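PDB 6OD8: putative aspartyl-tRNA synthetase from Leishmania major, which probably attaches L-aspartate to tRNA(Asp) in an ATP-driven reaction that yields aspartyl-tRNA(Asp), AMP and diphosphate. Local coordinates for the interface of chains A and B. Sequence-based numbering; all coordinates share one arbitrary frame. Chains: chain A/B, Putative aspartyl-tRNA synthetase.

Contact 1: the interface of chains A and B. Residues chain A 94, 110-112, 213; chain B 284-286, 521.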
loop_
_atom_site.group_PDB
_atom_site.type_symbol
_atom_site.label_atom_id
_atom_site.label_comp_id
_atom_site.label_asym_id
_atom_site.label_seq_id
_atom_site.Cartn_x
_atom_site.Cartn_y
_atom_site.Cartn_z
ATOM N N ARG A 94 4.042 -4.804 -29.885
ATOM C CA ARG A 94 5.480 -4.673 -30.100
ATOM C C ARG A 94 5.949 -5.572 -31.231
ATOM O O ARG A 94 5.511 -6.715 -31.352
ATOM C CB ARG A 94 6.245 -5.067 -28.830
ATOM C CG ARG A 94 6.080 -4.108 -27.686
ATOM C CD ARG A 94 7.245 -3.152 -27.605
ATOM N NE ARG A 94 7.189 -2.370 -26.368
ATOM C CZ ARG A 94 7.752 -1.176 -26.219
ATOM N NH1 ARG A 94 8.419 -0.623 -27.219
ATOM N NH2 ARG A 94 7.668 -0.545 -25.056
ATOM N N ARG A 110 4.202 -8.982 -30.066
ATOM C CA ARG A 110 4.297 -9.297 -28.644
ATOM C C ARG A 110 3.561 -8.249 -27.815
ATOM O O ARG A 110 3.572 -7.062 -28.148
ATOM C CB ARG A 110 5.771 -9.335 -28.226
ATOM C CG ARG A 110 6.046 -9.693 -26.805
ATOM C CD ARG A 110 7.505 -9.437 -26.439
ATOM N NE ARG A 110 7.736 -8.073 -25.953
ATOM C CZ ARG A 110 8.538 -7.182 -26.532
ATOM N NH1 ARG A 110 9.209 -7.479 -27.650
ATOM N NH2 ARG A 110 8.660 -5.978 -25.995
ATOM N N ASP A 111 2.938 -8.688 -26.723
ATOM C CA ASP A 111 2.505 -7.773 -25.666
ATOM C C ASP A 111 2.735 -8.505 -24.348
ATOM O O ASP A 111 1.953 -9.388 -23.973
ATOM C CB ASP A 111 1.055 -7.343 -25.843
ATOM C CG ASP A 111 0.661 -6.236 -24.876
ATOM O OD1 ASP A 111 1.486 -5.857 -24.016
ATOM O OD2 ASP A 111 -0.479 -5.752 -24.975
ATOM N N GLY A 112 3.824 -8.161 -23.671
ATOM C CA GLY A 112 4.192 -8.886 -22.459
ATOM C C GLY A 112 4.415 -10.353 -22.771
ATOM O O GLY A 112 5.152 -10.705 -23.698
ATOM N N ARG A 213 10.566 -5.896 -20.183
ATOM C CA ARG A 213 9.804 -6.521 -21.255
ATOM C C ARG A 213 10.050 -8.024 -21.360
ATOM O O ARG A 213 9.295 -8.701 -22.060
ATOM C CB ARG A 213 10.138 -5.845 -22.597
ATOM C CG ARG A 213 9.915 -4.333 -22.577
ATOM C CD ARG A 213 10.431 -3.655 -23.866
ATOM N NE ARG A 213 10.520 -2.211 -23.637
ATOM C CZ ARG A 213 10.836 -1.311 -24.557
ATOM N NH1 ARG A 213 11.104 -1.682 -25.809
ATOM N NH2 ARG A 213 10.872 -0.036 -24.213
ATOM N N GLN B 284 6.503 1.732 -20.230
ATOM C CA GLN B 284 7.409 1.451 -21.344
ATOM C C GLN B 284 8.145 0.128 -21.179
ATOM O O GLN B 284 8.821 -0.301 -22.120
ATOM C CB GLN B 284 8.417 2.589 -21.536
ATOM C CG GLN B 284 7.820 4.005 -21.628
ATOM C CD GLN B 284 6.378 4.073 -22.169
ATOM O OE1 GLN B 284 6.014 3.407 -23.142
ATOM N NE2 GLN B 284 5.557 4.899 -21.522
ATOM N N GLY B 285 8.019 -0.523 -20.026
ATOM C CA GLY B 285 8.398 -1.911 -19.819
ATOM C C GLY B 285 7.293 -2.891 -20.143
ATOM O O GLY B 285 7.404 -4.068 -19.788
ATOM N N ASP B 286 6.221 -2.418 -20.797
ATOM C CA ASP B 286 5.052 -3.157 -21.284
ATOM C C ASP B 286 4.076 -3.595 -20.193
ATOM O O ASP B 286 3.217 -4.438 -20.468
ATOM C CB ASP B 286 5.447 -4.373 -22.130
ATOM C CG ASP B 286 6.119 -3.971 -23.442
ATOM O OD1 ASP B 286 5.982 -2.795 -23.822
ATOM O OD2 ASP B 286 6.793 -4.810 -24.079
ATOM N N TRP B 521 4.231 3.429 -25.570
ATOM C CA TRP B 521 2.781 3.346 -25.618
ATOM C C TRP B 521 2.171 4.708 -25.309
ATOM O O TRP B 521 2.599 5.376 -24.349
ATOM C CB TRP B 521 2.273 2.334 -24.580
ATOM C CG TRP B 521 2.752 0.916 -24.755
ATOM C CD1 TRP B 521 3.858 0.336 -24.189
ATOM C CD2 TRP B 521 2.087 -0.119 -25.490
ATOM N NE1 TRP B 521 3.946 -0.989 -24.572
ATOM C CE2 TRP B 521 2.868 -1.291 -25.366
ATOM C CE3 TRP B 521 0.910 -0.160 -26.266
ATOM C CZ2 TRP B 521 2.511 -2.497 -25.980
ATOM C CZ3 TRP B 521 0.556 -1.349 -26.870
ATOM C CH2 TRP B 521 1.361 -2.507 -26.727
HETATM O O HOH W 1 6.680 -7.287 -23.448
HETATM O O HOH W 2 2.239 -6.546 -21.355
#
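B:Asp286 of one subunit meets A:Arg94 and A:Arg110 of the other in salt bridges, a worked example of one carboxylate dividing its oxygens between two guanidinium groups. A:Arg94 approaches from the opposite direction, its guanidinium turned 43° from the carboxylate plane. The grip is side-on, yet both nitrogens choose the same oxygen: NE of A:Arg94 lies 2.8 Å from OD1 of B:Asp286, on the syn lone pair, and NH2 of A:Arg94 joins it at 3.1 Å from OD1. A bend at chi2 (-98°) swings the arginine tip round to make this possible. The indole of B:Trp521 stands nearly upright to that guanidinium, at 86°, and donates NE1 within its own chain to OD1 of B:Asp286 at 2.8 Å, straight at the hydrogen but tilted out of the carboxylate plane on the anti side. Three donors thus hold OD1 and fix the turn of the carboxylate. A:Arg110 comes in perpendicular to the aspartate, its NH2 2.9 Å from OD2 of B:Asp286 and nearly in line with the C-O bond. The extended A:Arg213 spreads its guanidinium beneath NH2 of A:Arg94 and offers weak bonds to the backbone carbonyl of B:Gln284. So many arginines would probably favour the ionised aspartate. Strands 88-100 and 104-111 of the OB-fold are thereby fastened to a catalytic-domain loop of the partner. Nearby, a water bridges OD1 of A:Asp111, at 2.8 Å, to the backbone O of B:Asp286.

Contact 2: the interface of chains A and B. Residues chain A 264-265; chain B 260, 299, 309, 552-553, 555.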
loop_
_atom_site.group_PDB
_atom_site.type_symbol
_atom_site.label_atom_id
_atom_site.label_comp_id
_atom_site.label_asym_id
_atom_site.label_seq_id
_atom_site.Cartn_x
_atom_site.Cartn_y
_atom_site.Cartn_z
ATOM N N TYR A 264 16.000 20.114 5.797
ATOM C CA TYR A 264 14.561 20.247 6.039
ATOM C C TYR A 264 14.325 21.701 6.409
ATOM O O TYR A 264 14.303 22.048 7.588
ATOM C CB TYR A 264 14.066 19.296 7.124
ATOM C CG TYR A 264 12.543 19.178 7.166
ATOM C CD1 TYR A 264 11.860 18.355 6.271
ATOM C CD2 TYR A 264 11.787 19.926 8.080
ATOM C CE1 TYR A 264 10.466 18.270 6.301
ATOM C CE2 TYR A 264 10.401 19.829 8.124
ATOM C CZ TYR A 264 9.750 18.999 7.232
ATOM O OH TYR A 264 8.383 18.894 7.292
ATOM N N PHE A 265 14.156 22.545 5.392
ATOM C CA PHE A 265 13.981 23.990 5.573
ATOM C C PHE A 265 15.190 24.496 6.351
ATOM O O PHE A 265 16.321 24.292 5.876
ATOM C CB PHE A 265 12.602 24.268 6.181
ATOM C CG PHE A 265 11.468 23.766 5.322
ATOM C CD1 PHE A 265 11.079 24.469 4.187
ATOM C CD2 PHE A 265 10.820 22.583 5.625
ATOM C CE1 PHE A 265 10.065 23.996 3.369
ATOM C CE2 PHE A 265 9.800 22.095 4.811
ATOM C CZ PHE A 265 9.414 22.821 3.679
ATOM N N PHE B 260 13.933 18.242 -1.520
ATOM C CA PHE B 260 14.535 17.851 -0.249
ATOM C C PHE B 260 15.848 17.138 -0.560
ATOM O O PHE B 260 15.837 16.000 -1.045
ATOM C CB PHE B 260 13.605 16.932 0.541
ATOM C CG PHE B 260 12.488 17.643 1.255
ATOM C CD1 PHE B 260 12.754 18.623 2.194
ATOM C CD2 PHE B 260 11.183 17.299 1.017
ATOM C CE1 PHE B 260 11.724 19.265 2.860
ATOM C CE2 PHE B 260 10.143 17.933 1.670
ATOM C CZ PHE B 260 10.410 18.916 2.593
ATOM N N SER B 299 8.216 20.319 -0.928
ATOM C CA SER B 299 8.848 21.399 -0.184
ATOM C C SER B 299 8.232 22.753 -0.491
ATOM O O SER B 299 8.418 23.686 0.295
ATOM C CB SER B 299 10.355 21.447 -0.460
ATOM O OG SER B 299 10.624 21.519 -1.846
ATOM N N THR B 309 3.963 18.812 4.164
ATOM C CA THR B 309 5.215 18.598 3.445
ATOM C C THR B 309 5.433 17.144 3.071
ATOM O O THR B 309 6.155 16.858 2.110
ATOM C CB THR B 309 6.425 19.079 4.258
ATOM O OG1 THR B 309 6.446 18.416 5.525
ATOM C CG2 THR B 309 6.347 20.564 4.475
ATOM N N ASP B 552 4.929 19.281 8.390
ATOM C CA ASP B 552 4.783 20.553 7.689
ATOM C C ASP B 552 6.081 21.307 7.965
ATOM O O ASP B 552 6.938 20.777 8.700
ATOM C CB ASP B 552 3.493 21.289 8.116
ATOM C CG ASP B 552 3.542 21.837 9.544
ATOM O OD1 ASP B 552 4.628 22.140 10.066
ATOM O OD2 ASP B 552 2.457 21.968 10.150
ATOM N N PRO B 553 6.301 22.497 7.384
ATOM C CA PRO B 553 7.607 23.152 7.559
ATOM C C PRO B 553 7.998 23.388 9.015
ATOM O O PRO B 553 9.189 23.554 9.296
ATOM C CB PRO B 553 7.440 24.482 6.811
ATOM C CG PRO B 553 6.373 24.219 5.795
ATOM C CD PRO B 553 5.427 23.252 6.455
ATOM N N ARG B 555 6.809 21.280 11.654
ATOM C CA ARG B 555 6.518 20.105 12.470
ATOM C C ARG B 555 7.247 18.898 11.906
ATOM O O ARG B 555 7.012 18.504 10.758
ATOM C CB ARG B 555 5.005 19.840 12.556
ATOM C CG ARG B 555 4.643 18.514 13.286
ATOM C CD ARG B 555 3.144 18.419 13.591
ATOM N NE ARG B 555 2.691 19.455 14.535
ATOM C CZ ARG B 555 2.794 19.345 15.858
ATOM N NH1 ARG B 555 3.340 18.252 16.396
ATOM N NH2 ARG B 555 2.351 20.316 16.648
#
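The end of strand 261-264 and the turn into strand 267-271 carry A:Tyr264 and A:Phe265 against three parts of the partner: the motif 2 loop, which joins strands 289-297 and 310-319, B:Phe260, and the segment near the C-terminus that holds B:Asp552 and B:Pro553. A:Tyr264 supplies the hydroxyl bonds as well as a ring contact, A:Phe265 mainly apolar contacts. The phenol OH of A:Tyr264 is 2.7 Å from OG1 of B:Thr309, and it donates to the backbone O of B:Asp552 at 2.8 Å, coming from well above the carbonyl plane rather than along a lone pair. The threonine can meet it because chi1 of 57° sets OG1 between its own backbone N and carbonyl carbon, leaving CG2 to touch A:Phe265. The ring of B:Phe260 runs alongside A:Tyr264, pointing the same way, with CE1 3.5 Å from CD1 of the tyrosine. A:Phe265 leans its CD2 rim over one face of A:Tyr264 and presents an edge to B:Phe260, in the plane of the latter ring. CB of B:Pro553 sits over the face of A:Phe265, a CH-pi contact, while CE2 of A:Phe265 lies 3.8 Å from CG2 of B:Thr309. CE1 of A:Phe265 comes to 3.5 Å from the backbone O of B:Ser299. B:Ser299 and B:Thr309 lie near the two ends of the motif 2 loop, which serves ATP and tRNA acceptor-end binding in this class, so the contact may help one subunit shape the active-site border of the other.

Contact 3: the interface of chains A and B. Residues chain A 295, 297, 310, 549, 551; chain B 245-248.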
loop_
_atom_site.group_PDB
_atom_site.type_symbol
_atom_site.label_atom_id
_atom_site.label_comp_id
_atom_site.label_asym_id
_atom_site.label_seq_id
_atom_site.Cartn_x
_atom_site.Cartn_y
_atom_site.Cartn_z
ATOM N N PRO A 295 7.847 2.491 2.000
ATOM C CA PRO A 295 9.304 2.459 1.880
ATOM C C PRO A 295 9.987 2.416 3.232
ATOM O O PRO A 295 9.517 2.987 4.219
ATOM C CB PRO A 295 9.656 3.761 1.149
ATOM C CG PRO A 295 8.384 4.521 0.963
ATOM C CD PRO A 295 7.225 3.704 1.417
ATOM N N PHE A 297 14.316 2.401 4.722
ATOM C CA PHE A 297 15.623 2.887 4.293
ATOM C C PHE A 297 16.676 2.309 5.225
ATOM O O PHE A 297 16.495 2.331 6.444
ATOM C CB PHE A 297 15.651 4.427 4.277
ATOM C CG PHE A 297 14.582 5.053 3.389
ATOM C CD1 PHE A 297 14.809 5.243 2.030
ATOM C CD2 PHE A 297 13.345 5.442 3.916
ATOM C CE1 PHE A 297 13.824 5.823 1.198
ATOM C CE2 PHE A 297 12.350 6.009 3.098
ATOM C CZ PHE A 297 12.596 6.197 1.722
ATOM N N GLU A 310 17.138 1.287 -0.229
ATOM C CA GLU A 310 15.737 1.616 -0.106
ATOM C C GLU A 310 14.970 0.382 -0.514
ATOM O O GLU A 310 15.264 -0.205 -1.564
ATOM C CB GLU A 310 15.352 2.813 -1.011
ATOM C CG GLU A 310 13.838 2.997 -1.049
ATOM C CD GLU A 310 13.376 4.265 -1.787
ATOM O OE1 GLU A 310 14.221 5.028 -2.308
ATOM O OE2 GLU A 310 12.151 4.494 -1.828
ATOM N N PHE A 549 13.264 -0.283 -9.571
ATOM C CA PHE A 549 14.360 0.634 -9.893
ATOM C C PHE A 549 15.259 0.646 -8.667
ATOM O O PHE A 549 15.066 1.470 -7.761
ATOM C CB PHE A 549 13.841 2.037 -10.219
ATOM C CG PHE A 549 12.926 2.069 -11.410
ATOM C CD1 PHE A 549 13.459 2.056 -12.703
ATOM C CD2 PHE A 549 11.539 2.075 -11.240
ATOM C CE1 PHE A 549 12.610 2.076 -13.828
ATOM C CE2 PHE A 549 10.675 2.097 -12.353
ATOM C CZ PHE A 549 11.208 2.095 -13.640
ATOM N N ARG A 551 17.898 0.684 -5.487
ATOM C CA ARG A 551 18.750 1.659 -4.826
ATOM C C ARG A 551 19.790 0.890 -4.022
ATOM O O ARG A 551 19.429 0.020 -3.229
ATOM C CB ARG A 551 17.939 2.560 -3.884
ATOM C CG ARG A 551 16.953 3.510 -4.596
ATOM C CD ARG A 551 17.781 4.583 -5.324
ATOM N NE ARG A 551 16.968 5.481 -6.148
ATOM C CZ ARG A 551 16.735 5.307 -7.446
ATOM N NH1 ARG A 551 17.231 4.253 -8.094
ATOM N NH2 ARG A 551 15.981 6.185 -8.090
ATOM N N SER B 245 7.956 2.293 -6.517
ATOM C CA SER B 245 9.058 3.004 -7.145
ATOM C C SER B 245 9.825 3.796 -6.097
ATOM O O SER B 245 9.296 4.080 -5.015
ATOM C CB SER B 245 8.535 3.938 -8.256
ATOM O OG SER B 245 7.652 4.925 -7.768
ATOM N N PRO B 246 11.091 4.122 -6.363
ATOM C CA PRO B 246 11.941 4.696 -5.314
ATOM C C PRO B 246 11.556 6.114 -4.940
ATOM O O PRO B 246 11.164 6.931 -5.783
ATOM C CB PRO B 246 13.347 4.657 -5.926
ATOM C CG PRO B 246 13.122 4.637 -7.397
ATOM C CD PRO B 246 11.813 3.969 -7.647
ATOM N N LYS B 247 11.690 6.415 -3.648
ATOM C CA LYS B 247 11.478 7.780 -3.201
ATOM C C LYS B 247 12.777 8.579 -3.182
ATOM O O LYS B 247 12.736 9.813 -3.192
ATOM C CB LYS B 247 10.809 7.784 -1.811
ATOM C CG LYS B 247 9.553 6.891 -1.707
ATOM C CD LYS B 247 8.515 7.164 -2.801
ATOM C CE LYS B 247 7.622 5.932 -2.995
ATOM N NZ LYS B 247 6.923 6.009 -4.316
ATOM N N ILE B 248 13.930 7.913 -3.170
ATOM C CA ILE B 248 15.210 8.592 -3.346
ATOM C C ILE B 248 15.519 8.667 -4.832
ATOM O O ILE B 248 15.531 7.648 -5.528
ATOM C CB ILE B 248 16.342 7.869 -2.582
ATOM C CG1 ILE B 248 16.034 7.837 -1.080
ATOM C CG2 ILE B 248 17.672 8.563 -2.832
ATOM C CD1 ILE B 248 17.092 7.072 -0.251
#
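This is the conserved homodimer interface of class II synthetases, in which the motif 1 proline of one subunit, here B:Pro246, packs against the catalytic domain of the other and joins the two cores. It illustrates how side chains can read a short stretch of partner backbone. A:Glu310, its CG anti to the backbone N (chi1 170°) and its chain extended, spans two successive amides with its carboxylate: OE2 takes N of B:Lys247 at 2.7 Å and OE1 takes N of B:Ile248 at 3.0 Å. Both oxygens use their syn lone pairs, and both bonds are close to straight, which fixes the carboxylate edge-on to the two amides. On the carbonyl side of B:Ile248, A:Arg551 grips side-on: NE lies 2.7 Å from O of B:Ile248 and NH2 lies 3.0 Å from that same O. The oxygen lies in the guanidinium plane, NE standing above the carbonyl plane and NH2 within it. B:Pro246 lies crosswise to the arginine, its CG over the rim of one guanidinium face, 3.3 Å from NH2 of A:Arg551. CB of A:Phe549 touches CD of the same proline at 3.8 Å. Farther along, A:Phe297 and B:Ile248 run antiparallel, with CD1 of the phenylalanine 3.7 Å from CD1 of the isoleucine. In the fold, the motif 1 segment runs into the short strand 248-249 and lies against the end of strand 289-297, the start of strand 310-319 and the loop carrying A:Phe549 and A:Arg551.

Contact 4: the interface of chains A and B. Residues chain A 67-71, 73, 92; chain B 321-322.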
loop_
_atom_site.group_PDB
_atom_site.type_symbol
_atom_site.label_atom_id
_atom_site.label_comp_id
_atom_site.label_asym_id
_atom_site.label_seq_id
_atom_site.Cartn_x
_atom_site.Cartn_y
_atom_site.Cartn_z
ATOM N N THR A 67 -9.876 11.257 -31.246
ATOM C CA THR A 67 -11.017 10.366 -31.390
ATOM C C THR A 67 -11.238 9.655 -30.063
ATOM O O THR A 67 -10.309 9.484 -29.285
ATOM C CB THR A 67 -10.793 9.322 -32.496
ATOM O OG1 THR A 67 -9.650 8.527 -32.166
ATOM C CG2 THR A 67 -10.573 9.994 -33.858
ATOM N N TYR A 68 -12.466 9.212 -29.817
ATOM C CA TYR A 68 -12.771 8.470 -28.595
ATOM C C TYR A 68 -13.633 7.271 -28.961
ATOM O O TYR A 68 -14.694 7.437 -29.570
ATOM C CB TYR A 68 -13.465 9.382 -27.577
ATOM C CG TYR A 68 -14.041 8.732 -26.331
ATOM C CD1 TYR A 68 -13.216 8.205 -25.333
ATOM C CD2 TYR A 68 -15.419 8.688 -26.135
ATOM C CE1 TYR A 68 -13.777 7.643 -24.178
ATOM C CE2 TYR A 68 -15.977 8.136 -24.997
ATOM C CZ TYR A 68 -15.157 7.629 -24.020
ATOM O OH TYR A 68 -15.764 7.074 -22.909
ATOM N N LYS A 69 -13.167 6.067 -28.599
ATOM C CA LYS A 69 -13.909 4.828 -28.855
ATOM C C LYS A 69 -14.284 4.699 -30.333
ATOM O O LYS A 69 -15.374 4.242 -30.692
ATOM C CB LYS A 69 -15.152 4.737 -27.960
ATOM C CG LYS A 69 -14.792 4.526 -26.476
ATOM C CD LYS A 69 -16.029 4.280 -25.596
ATOM C CE LYS A 69 -15.584 3.872 -24.158
ATOM N NZ LYS A 69 -16.694 3.535 -23.201
ATOM N N SER A 70 -13.382 5.121 -31.207
ATOM C CA SER A 70 -13.714 5.071 -32.624
ATOM C C SER A 70 -13.358 3.736 -33.262
ATOM O O SER A 70 -13.893 3.419 -34.330
ATOM C CB SER A 70 -13.025 6.211 -33.376
ATOM O OG SER A 70 -11.627 6.027 -33.382
ATOM N N ARG A 71 -12.492 2.943 -32.630
ATOM C CA ARG A 71 -12.097 1.631 -33.126
ATOM C C ARG A 71 -12.009 0.662 -31.957
ATOM O O ARG A 71 -11.772 1.064 -30.817
ATOM C CB ARG A 71 -10.730 1.671 -33.843
ATOM C CG ARG A 71 -10.523 2.888 -34.738
ATOM C CD ARG A 71 -9.289 2.739 -35.604
ATOM N NE ARG A 71 -9.496 1.740 -36.650
ATOM C CZ ARG A 71 -8.531 1.246 -37.417
ATOM N NH1 ARG A 71 -8.823 0.335 -38.337
ATOM N NH2 ARG A 71 -7.277 1.653 -37.255
ATOM N N HIS A 73 -9.806 -2.043 -30.337
ATOM C CA HIS A 73 -8.451 -2.567 -30.290
ATOM C C HIS A 73 -8.449 -3.879 -29.504
ATOM O O HIS A 73 -8.769 -3.887 -28.311
ATOM C CB HIS A 73 -7.541 -1.509 -29.659
ATOM C CG HIS A 73 -7.908 -0.104 -30.048
ATOM N ND1 HIS A 73 -7.224 0.605 -31.011
ATOM C CD2 HIS A 73 -8.905 0.710 -29.625
ATOM C CE1 HIS A 73 -7.774 1.798 -31.157
ATOM N NE2 HIS A 73 -8.802 1.883 -30.333
ATOM N N ARG A 92 -2.698 -3.645 -31.394
ATOM C CA ARG A 92 -1.523 -2.824 -31.129
ATOM C C ARG A 92 -0.499 -3.685 -30.398
ATOM O O ARG A 92 -0.817 -4.281 -29.364
ATOM C CB ARG A 92 -1.901 -1.596 -30.298
ATOM C CG ARG A 92 -0.747 -0.655 -30.052
ATOM C CD ARG A 92 -1.279 0.656 -29.507
ATOM N NE ARG A 92 -2.124 1.323 -30.510
ATOM C CZ ARG A 92 -2.810 2.445 -30.293
ATOM N NH1 ARG A 92 -2.755 3.029 -29.099
ATOM N NH2 ARG A 92 -3.555 2.980 -31.274
ATOM N N ASP B 321 -5.751 3.844 -25.680
ATOM C CA ASP B 321 -5.914 3.487 -27.086
ATOM C C ASP B 321 -5.944 4.731 -27.953
ATOM O O ASP B 321 -5.218 4.820 -28.948
ATOM C CB ASP B 321 -7.213 2.711 -27.325
ATOM C CG ASP B 321 -7.219 1.342 -26.688
ATOM O OD1 ASP B 321 -6.144 0.727 -26.587
ATOM O OD2 ASP B 321 -8.319 0.880 -26.309
ATOM N N GLU B 322 -6.810 5.712 -27.580
ATOM C CA GLU B 322 -7.110 6.889 -28.406
ATOM C C GLU B 322 -7.092 8.214 -27.665
ATOM O O GLU B 322 -6.704 9.219 -28.266
ATOM C CB GLU B 322 -8.493 6.755 -29.066
ATOM C CG GLU B 322 -8.572 5.562 -29.992
ATOM C CD GLU B 322 -9.951 5.357 -30.563
ATOM O OE1 GLU B 322 -10.575 6.352 -30.987
ATOM O OE2 GLU B 322 -10.394 4.188 -30.602
HETATM O O HOH W 3 -7.053 9.938 -30.729
HETATM O O HOH W 4 -5.403 5.436 -31.775
#
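The carboxylate of B:Glu322 is enclosed by A:Thr67, A:Ser70 and A:His73, as a loop can capture an acidic tip. OE1 of B:Glu322 receives OG1 of A:Thr67 at 2.6 Å from the anti side, tilted out of the carboxylate plane, and OG of A:Ser70, also at 2.6 Å, from above that plane. The amide N of A:Ser70 completes the grip on OE1 at 3.1 Å, on the syn side. OE2 of B:Glu322 takes NE2 of A:His73 at 2.8 Å on its anti lone pair, the oxygen lying near the imidazole plane. The glutamate reaches this nest with its chain extended beyond CG (chi2 176°). One residue back, B:Asp321 lies antiparallel to A:His73, its carboxylate stacked on the ring at 29° between planes and its CB over a face, so the imidazole is steadied on its flat side as well as at NE2. Farther out, NH1 of A:Arg92, from strand 88-100, holds the backbone O of B:Asp321 at 3.0 Å, and a water joins NH2 of A:Arg92 to that oxygen. The contact fastens loop residues 67-73 and, through A:Arg92, strand 88-100 to the partner's catalytic domain, and may steady the OB-fold domain, which binds the anticodon in this family.

Contact 2 and contact 3 lie about 19 Å apart between C-alpha centres, and contact 1 and contact 4 about 18 Å, whereas contact 2 and contact 4 are about 44 Å apart. The first pair shares the motif 2 region and the adjoining residues 551 and 552, on opposite subunits; the second shares strand 88-100, which carries both A:Arg92 and A:Arg94. In each chain strand 310-319 leads from the glutamate of contact 3 to the loop of contact 4, or of their twins. With its two-fold twins, the set ties core to core and each OB-fold region to the partner's core, which suggests little freedom between domains.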